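Local atomic coordinates of DNA polymerase beta (Leishmania infantum, PDB entry 4P4M), a protein that catalyses template-directed addition of deoxynucleotides to DNA and, as a family X polymerase, probably works in base excision repair. Residues 147-151 and 268-272; 162-166 and 249-253; 171-175 and 223-227. One frame throughout, in Å; residues are numbered along the deposited sequence.

Contact 1 of 3, residues 147-151 and 268-272. With nucleotides of chain B.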
# COMPACT_ATOMS: atom_id res chain seq x y z
N TYR A 147 -8.08 -8.36 -14.87
CA TYR A 147 -8.46 -6.96 -14.66
C TYR A 147 -7.58 -5.96 -15.42
O TYR A 147 -7.49 -4.79 -15.05
CB TYR A 147 -8.47 -6.62 -13.16
CG TYR A 147 -9.61 -7.28 -12.40
CD1 TYR A 147 -9.47 -8.54 -11.84
CD2 TYR A 147 -10.84 -6.64 -12.28
CE1 TYR A 147 -10.52 -9.16 -11.15
CE2 TYR A 147 -11.90 -7.25 -11.59
CZ TYR A 147 -11.73 -8.50 -11.04
OH TYR A 147 -12.78 -9.10 -10.37
N PHE A 148 -6.94 -6.42 -16.50
CA PHE A 148 -6.05 -5.57 -17.29
C PHE A 148 -6.70 -4.24 -17.71
O PHE A 148 -6.10 -3.19 -17.54
CB PHE A 148 -5.50 -6.31 -18.52
CG PHE A 148 -4.48 -5.51 -19.31
CD1 PHE A 148 -3.17 -5.39 -18.86
CD2 PHE A 148 -4.84 -4.89 -20.49
CE1 PHE A 148 -2.24 -4.65 -19.58
CE2 PHE A 148 -3.91 -4.15 -21.22
CZ PHE A 148 -2.62 -4.03 -20.76
N TYR A 149 -7.91 -4.29 -18.26
CA TYR A 149 -8.58 -3.05 -18.67
C TYR A 149 -8.79 -2.10 -17.47
O TYR A 149 -8.37 -0.93 -17.51
CB TYR A 149 -9.90 -3.31 -19.43
CG TYR A 149 -10.80 -2.09 -19.46
CD1 TYR A 149 -10.62 -1.08 -20.41
CD2 TYR A 149 -11.79 -1.93 -18.51
CE1 TYR A 149 -11.45 0.06 -20.40
CE2 TYR A 149 -12.60 -0.82 -18.49
CZ TYR A 149 -12.42 0.17 -19.43
OH TYR A 149 -13.25 1.27 -19.37
N ASP A 150 -9.42 -2.60 -16.40
CA ASP A 150 -9.70 -1.77 -15.22
C ASP A 150 -8.43 -1.16 -14.62
O ASP A 150 -8.39 0.02 -14.26
CB ASP A 150 -10.41 -2.58 -14.11
CG ASP A 150 -11.87 -2.87 -14.42
OD1 ASP A 150 -12.46 -2.16 -15.26
OD2 ASP A 150 -12.42 -3.82 -13.82
N ILE A 151 -7.39 -1.98 -14.51
CA ILE A 151 -6.16 -1.57 -13.83
C ILE A 151 -5.44 -0.43 -14.56
O ILE A 151 -4.78 0.39 -13.94
CB ILE A 151 -5.21 -2.78 -13.60
CG1 ILE A 151 -5.77 -3.68 -12.49
CG2 ILE A 151 -3.80 -2.30 -13.23
CD1 ILE A 151 -5.07 -5.02 -12.38
N LYS A 268 -16.08 0.83 -12.27
CA LYS A 268 -14.94 -0.04 -12.54
C LYS A 268 -14.39 -0.62 -11.23
O LYS A 268 -14.43 0.06 -10.19
CB LYS A 268 -13.81 0.77 -13.19
CG LYS A 268 -14.11 1.34 -14.59
CD LYS A 268 -12.90 2.15 -15.08
CE LYS A 268 -13.09 2.70 -16.49
NZ LYS A 268 -14.00 3.88 -16.53
N ALA A 269 -13.84 -1.83 -11.28
CA ALA A 269 -13.06 -2.33 -10.15
C ALA A 269 -11.72 -1.57 -10.07
O ALA A 269 -11.10 -1.28 -11.10
CB ALA A 269 -12.84 -3.84 -10.28
N ARG A 270 -11.27 -1.26 -8.85
CA ARG A 270 -10.05 -0.48 -8.63
C ARG A 270 -9.06 -1.26 -7.77
O ARG A 270 -9.45 -2.07 -6.94
CB ARG A 270 -10.37 0.83 -7.89
CG ARG A 270 -11.49 1.69 -8.49
CD ARG A 270 -11.18 2.06 -9.96
NE ARG A 270 -11.99 3.20 -10.43
CZ ARG A 270 -11.74 3.85 -11.56
NH1 ARG A 270 -10.72 3.46 -12.33
NH2 ARG A 270 -12.49 4.89 -11.93
N ARG A 271 -7.77 -0.97 -7.94
CA ARG A 271 -6.75 -1.50 -7.04
C ARG A 271 -6.86 -0.85 -5.66
O ARG A 271 -6.79 0.37 -5.54
CB ARG A 271 -5.34 -1.33 -7.61
CG ARG A 271 -5.08 -2.24 -8.80
CD ARG A 271 -3.61 -2.22 -9.23
NE ARG A 271 -3.15 -0.89 -9.62
CZ ARG A 271 -2.25 -0.17 -8.94
NH1 ARG A 271 -1.70 -0.65 -7.83
NH2 ARG A 271 -1.90 1.03 -9.37
N VAL A 272 -7.06 -1.69 -4.65
CA VAL A 272 -7.20 -1.23 -3.28
C VAL A 272 -6.10 -1.88 -2.43
O VAL A 272 -5.98 -3.10 -2.40
CB VAL A 272 -8.61 -1.54 -2.71
CG1 VAL A 272 -8.70 -1.16 -1.21
CG2 VAL A 272 -9.69 -0.81 -3.52
P DA B 5 1.46 -2.08 -6.51
OP1 DA B 5 -0.02 -2.10 -6.59
OP2 DA B 5 2.20 -1.12 -7.36
O5' DA B 5 1.85 -1.89 -4.98
C5' DA B 5 1.61 -0.70 -4.30
C4' DA B 5 1.96 -0.90 -2.84
O4' DA B 5 3.31 -1.42 -2.72
C3' DA B 5 1.96 0.41 -2.07
O3' DA B 5 1.79 0.16 -0.67
C2' DA B 5 3.36 0.92 -2.44
C1' DA B 5 4.15 -0.37 -2.25
N9 DA B 5 5.47 -0.47 -2.90
C8 DA B 5 5.77 -0.73 -4.21
N7 DA B 5 7.06 -0.79 -4.47
C5 DA B 5 7.66 -0.55 -3.24
C6 DA B 5 9.01 -0.48 -2.82
N6 DA B 5 10.06 -0.64 -3.64
N1 DA B 5 9.25 -0.23 -1.52
C2 DA B 5 8.21 -0.07 -0.69
N3 DA B 5 6.90 -0.11 -0.97
C4 DA B 5 6.69 -0.36 -2.27
O HOH W 1 -8.74 1.29 -11.95
O HOH W 2 -4.16 0.61 -11.44
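Ile151 and Arg271 meet through matching first torsions: each points its gamma carbon (CG1 in Ile151) opposite the carbonyl carbon, with chi1 of -72° and -70°. A bend at chi3 (-60°) then swings the Arg271 guanidinium past the isoleucine, the two side chains crossing at about a right angle. Ile151 CG2 comes to 3.9 Å from Arg271 NE, while CG1 lies against the aliphatic part of the arginine.

Next to this pair, a water accepts a hydrogen bond from Arg271 NE (2.6 Å) and donates one to the carbonyl O of Ile151, also 2.6 Å away. A second water repeats the scheme one residue earlier, donating to Asp150 O at 2.7 Å and accepting from Arg270 NH1 at 3.0 Å. Two successive carbonyls at the end of the helix thus reach two successive arginines through solvent. Arg270 is further held by a salt bridge to Glu159.

The rest is direct packing. Asp150 lays its CB 3.4 Å from the carbonyl O of Ala269, and the Ala269 methyl sits obliquely against the Tyr147 ring, CB to CE2 3.8 Å. The hydroxyl of that ring is bonded to Glu234. At the outer margin the aliphatic end of Lys268, bent at its last torsion, crosses the Tyr149 phenol.

Beyond Ile151, Arg271 points NH1 at the phosphate of DA5 of chain B, which lies near the guanidinium plane; the modelled 2.5 Å from NH1 to OP1 is too short to be taken literally. Its ion pair with the metal ligand Asp196 is long and weak. What emerges is a junction of helix 148-151 with palm strand 270-277, set beside the two-aspartate magnesium site of a family X polymerase.

Contact 2 of 3, residues 162-166 and 249-253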
# COMPACT_ATOMS: atom_id res chain seq x y z
N LEU A 162 -15.54 8.85 -2.66
CA LEU A 162 -16.54 7.80 -2.41
C LEU A 162 -15.92 6.53 -1.80
O LEU A 162 -16.54 5.91 -0.93
CB LEU A 162 -17.32 7.45 -3.69
CG LEU A 162 -18.10 8.57 -4.39
CD1 LEU A 162 -18.70 8.08 -5.69
CD2 LEU A 162 -19.17 9.17 -3.49
N HIS A 163 -14.74 6.12 -2.27
CA HIS A 163 -14.05 4.98 -1.65
C HIS A 163 -13.70 5.30 -0.20
O HIS A 163 -13.87 4.45 0.70
CB HIS A 163 -12.79 4.56 -2.42
CG HIS A 163 -13.07 3.79 -3.69
ND1 HIS A 163 -13.28 2.46 -3.89
CD2 HIS A 163 -13.14 4.38 -4.93
CE1 HIS A 163 -13.48 2.29 -5.24
NE2 HIS A 163 -13.39 3.46 -5.85
N GLU A 164 -13.22 6.51 0.05
CA GLU A 164 -12.90 6.91 1.42
C GLU A 164 -14.12 6.79 2.35
O GLU A 164 -14.03 6.22 3.44
CB GLU A 164 -12.34 8.33 1.47
CG GLU A 164 -11.93 8.77 2.87
CD GLU A 164 -11.02 9.99 2.86
OE1 GLU A 164 -11.42 11.01 2.26
OE2 GLU A 164 -9.91 9.91 3.42
N ASN A 165 -15.25 7.35 1.92
CA ASN A 165 -16.46 7.33 2.74
C ASN A 165 -16.96 5.91 2.98
O ASN A 165 -17.40 5.57 4.08
CB ASN A 165 -17.57 8.18 2.11
CG ASN A 165 -17.21 9.67 2.04
OD1 ASN A 165 -16.29 10.13 2.71
ND2 ASN A 165 -17.96 10.42 1.24
N TYR A 166 -16.90 5.09 1.93
CA TYR A 166 -17.36 3.70 2.00
C TYR A 166 -16.53 2.90 2.99
O TYR A 166 -17.07 2.22 3.86
CB TYR A 166 -17.31 3.04 0.61
CG TYR A 166 -17.92 1.65 0.55
CD1 TYR A 166 -19.27 1.47 0.29
CD2 TYR A 166 -17.14 0.52 0.76
CE1 TYR A 166 -19.83 0.19 0.23
CE2 TYR A 166 -17.69 -0.76 0.70
CZ TYR A 166 -19.03 -0.91 0.45
OH TYR A 166 -19.57 -2.18 0.40
N ARG A 249 -14.70 -2.65 -5.85
CA ARG A 249 -15.63 -1.97 -6.76
C ARG A 249 -16.81 -1.42 -5.98
O ARG A 249 -17.50 -2.18 -5.29
CB ARG A 249 -16.14 -2.97 -7.81
CG ARG A 249 -16.99 -2.35 -8.93
CD ARG A 249 -17.76 -3.41 -9.73
NE ARG A 249 -16.93 -4.48 -10.30
CZ ARG A 249 -16.46 -4.51 -11.55
NH1 ARG A 249 -16.71 -3.51 -12.40
NH2 ARG A 249 -15.73 -5.54 -11.96
N LEU A 250 -17.06 -0.11 -6.06
CA LEU A 250 -18.23 0.48 -5.40
C LEU A 250 -19.52 -0.14 -5.97
O LEU A 250 -19.60 -0.44 -7.16
CB LEU A 250 -18.26 2.00 -5.60
CG LEU A 250 -17.15 2.85 -4.93
CD1 LEU A 250 -17.02 4.20 -5.62
CD2 LEU A 250 -17.40 3.04 -3.42
N PRO A 251 -20.53 -0.35 -5.12
CA PRO A 251 -21.79 -0.89 -5.62
C PRO A 251 -22.49 0.10 -6.56
O PRO A 251 -22.23 1.31 -6.46
CB PRO A 251 -22.63 -1.11 -4.35
CG PRO A 251 -22.05 -0.19 -3.36
CD PRO A 251 -20.57 -0.10 -3.67
N PRO A 252 -23.34 -0.40 -7.46
CA PRO A 252 -24.04 0.48 -8.41
C PRO A 252 -24.87 1.53 -7.67
O PRO A 252 -25.43 1.25 -6.61
CB PRO A 252 -24.96 -0.48 -9.16
CG PRO A 252 -24.32 -1.82 -9.02
CD PRO A 252 -23.65 -1.82 -7.68
N ARG A 253 -24.92 2.74 -8.23
CA ARG A 253 -25.64 3.84 -7.61
C ARG A 253 -26.81 4.25 -8.51
O ARG A 253 -26.62 4.48 -9.71
CB ARG A 253 -24.70 5.03 -7.39
CG ARG A 253 -25.38 6.28 -6.86
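Leu250 meets His163 by a CH-pi contact that forms the centre of this interface. Its CG lies 3.9 Å from the centroid of the imidazole and 18° off the ring normal, so the branch point of the leucine rests on one face. From there CD1 extends across the same face toward NE2, at 3.7 Å.

Apolar packing surrounds this CH-pi contact. The two methyls of Leu250 diverge over the helix: CD1 turns to Leu162, 3.8 Å from its CB, and CD2 drops toward Tyr166, 4.0 Å from its CB. Leu250 is therefore held by three residues of one helical turn, those at positions i, i+1 and i+4. Pro251 extends the contact outward, its CD 4.0 Å from CE1 of Tyr166. The tyrosine ring reaches the proline because its CG lies opposite the backbone nitrogen (chi1 -173°), which carries the phenol out toward the loop; the two groups meet at a slant.

Polar interactions act from outside the pair of segments. ND1 of His163 is hydrogen-bonded to the hydroxyl of Tyr232 and NE2 to the carboxylate of Glu159, so both ring nitrogens are engaged and the rotation of the imidazole is fixed, presenting a flat face to the leucine. Tyr232 also stacks on the Tyr166 ring, and its backbone pairs with that of Arg249 just ahead of Leu250.

Here the loop following strand 243-248 is closed over helix 157-175 by one leucine set in the corner formed by a histidine face, Leu162 and the Tyr166 CB, a packing of loop on helix within the polymerase palm.

Contact 3 of 3, residues 171-175 and 223-227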
# COMPACT_ATOMS: atom_id res chain seq x y z
N CYS A 171 -15.75 0.19 8.09
CA CYS A 171 -14.87 0.04 9.25
C CYS A 171 -15.65 0.26 10.56
O CYS A 171 -15.59 -0.56 11.48
CB CYS A 171 -13.67 1.00 9.13
SG CYS A 171 -12.47 0.90 10.52
N MET A 172 -16.40 1.36 10.65
CA MET A 172 -17.20 1.62 11.85
C MET A 172 -18.21 0.50 12.12
O MET A 172 -18.40 0.09 13.28
CB MET A 172 -17.93 2.97 11.75
CG MET A 172 -18.74 3.36 13.00
SD MET A 172 -17.71 3.64 14.48
CE MET A 172 -16.86 5.16 14.07
N GLU A 173 -18.85 0.01 11.06
CA GLU A 173 -19.89 -1.02 11.19
C GLU A 173 -19.36 -2.33 11.76
O GLU A 173 -19.96 -2.90 12.67
CB GLU A 173 -20.56 -1.30 9.84
CG GLU A 173 -21.58 -0.27 9.43
CD GLU A 173 -22.35 -0.68 8.19
OE1 GLU A 173 -22.03 -1.73 7.59
OE2 GLU A 173 -23.29 0.05 7.81
N VAL A 174 -18.23 -2.81 11.24
CA VAL A 174 -17.74 -4.13 11.62
C VAL A 174 -16.64 -4.12 12.69
O VAL A 174 -16.53 -5.06 13.48
CB VAL A 174 -17.33 -4.98 10.38
CG1 VAL A 174 -15.98 -4.51 9.82
CG2 VAL A 174 -17.28 -6.47 10.73
N LEU A 175 -15.84 -3.05 12.74
CA LEU A 175 -14.75 -2.95 13.73
C LEU A 175 -15.04 -2.01 14.90
O LEU A 175 -14.43 -2.14 15.97
CB LEU A 175 -13.42 -2.55 13.07
CG LEU A 175 -12.95 -3.39 11.88
CD1 LEU A 175 -11.60 -2.88 11.37
CD2 LEU A 175 -12.86 -4.87 12.24
N PHE A 223 -11.77 -7.56 8.58
CA PHE A 223 -12.23 -6.42 7.79
C PHE A 223 -12.36 -6.81 6.31
O PHE A 223 -13.35 -6.48 5.64
CB PHE A 223 -11.26 -5.23 7.98
CG PHE A 223 -11.69 -3.95 7.30
CD1 PHE A 223 -12.97 -3.44 7.46
CD2 PHE A 223 -10.78 -3.23 6.52
CE1 PHE A 223 -13.35 -2.25 6.84
CE2 PHE A 223 -11.15 -2.04 5.91
CZ PHE A 223 -12.43 -1.55 6.08
N VAL A 224 -11.36 -7.52 5.81
CA VAL A 224 -11.39 -8.01 4.42
C VAL A 224 -12.58 -8.94 4.16
O VAL A 224 -13.29 -8.78 3.16
CB VAL A 224 -10.05 -8.70 4.04
CG1 VAL A 224 -10.18 -9.46 2.72
CG2 VAL A 224 -8.94 -7.63 3.95
N GLU A 225 -12.83 -9.89 5.06
CA GLU A 225 -13.97 -10.80 4.91
C GLU A 225 -15.30 -10.04 4.85
O GLU A 225 -16.20 -10.39 4.06
CB GLU A 225 -14.03 -11.81 6.06
CG GLU A 225 -12.91 -12.84 6.04
CD GLU A 225 -12.89 -13.70 7.30
OE1 GLU A 225 -13.48 -13.29 8.32
OE2 GLU A 225 -12.26 -14.78 7.26
N PHE A 226 -15.42 -9.01 5.68
CA PHE A 226 -16.64 -8.19 5.69
C PHE A 226 -16.85 -7.50 4.33
O PHE A 226 -17.95 -7.54 3.77
CB PHE A 226 -16.57 -7.16 6.84
CG PHE A 226 -17.87 -6.41 7.08
CD1 PHE A 226 -18.96 -7.06 7.64
CD2 PHE A 226 -17.98 -5.07 6.76
CE1 PHE A 226 -20.15 -6.38 7.85
CE2 PHE A 226 -19.16 -4.38 6.98
CZ PHE A 226 -20.25 -5.04 7.53
N LEU A 227 -15.79 -6.87 3.81
CA LEU A 227 -15.85 -6.21 2.50
C LEU A 227 -16.14 -7.20 1.36
O LEU A 227 -16.78 -6.86 0.37
CB LEU A 227 -14.56 -5.44 2.21
CG LEU A 227 -14.24 -4.28 3.17
CD1 LEU A 227 -12.84 -3.74 2.90
CD2 LEU A 227 -15.28 -3.16 3.04
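Val174 and Phe223 have the nearest CA atoms, 7.1 Å apart, where two helical segments pass each other. Their axes approach to 10.2 Å, and the N-to-C directions differ by 116°, so the helices run steeply across one another rather than side by side.

Side chains of both helices fill the crossing. Val174 is seated on the Phe226 ring, with CB 3.6 Å from the ring centroid and 11° off the normal, an almost vertical CH-pi contact. Its chi1 of 76° puts CG1 in the crowded position between backbone N and carbonyl carbon, and with CG2 opposite the nitrogen the two methyls straddle the stem of the ring. CG2 lies 3.6 Å from Phe226 CD1; CG1 covers the CD2 side and also touches the edge of the Phe223 ring, 4.0 Å from its CD1.

Phe223, buried, lies against Cys171 and Leu175, one helical turn apart. Cys171 offers its CB at 4.0 Å from Phe223 CE1, while its SG stands above the ring face at a distance, a sulfur-aromatic contact. Leu175 crosses from the other end of the turn, CD1 to Phe223 CB 4.1 Å.

Phe223 and Cys171 both continue onto Ile181 of strand 179-183, and Leu227 packs on Leu233. Two crossed helices resting on a mixed beta sheet in this way belong to the alpha/beta architecture of the polymerase beta palm.

In the fold
From the N terminus, the chain passes through helix 148-151, whose contact 1 is completed 117 residues later by residues 268-272, leading into strand 270-277. Within that long loop, helix 157-175 supplies one side of both remaining contacts. Its later turns meet helix 219-229 in contact 3, closing the shortest loop, which contains strands 179-183 and 193-203; its middle turns meet residues 249-253 in contact 2, closing an intermediate one. The three closures are thus concentric, none crossing another. Neighbours are joined directly: Arg270 touches His163 between contacts 1 and 2, and Tyr166 touches Leu227 between contacts 2 and 3. They tie together the short helix 148-151, the palm sheet and its two helices; only contact 1 touches the DNA.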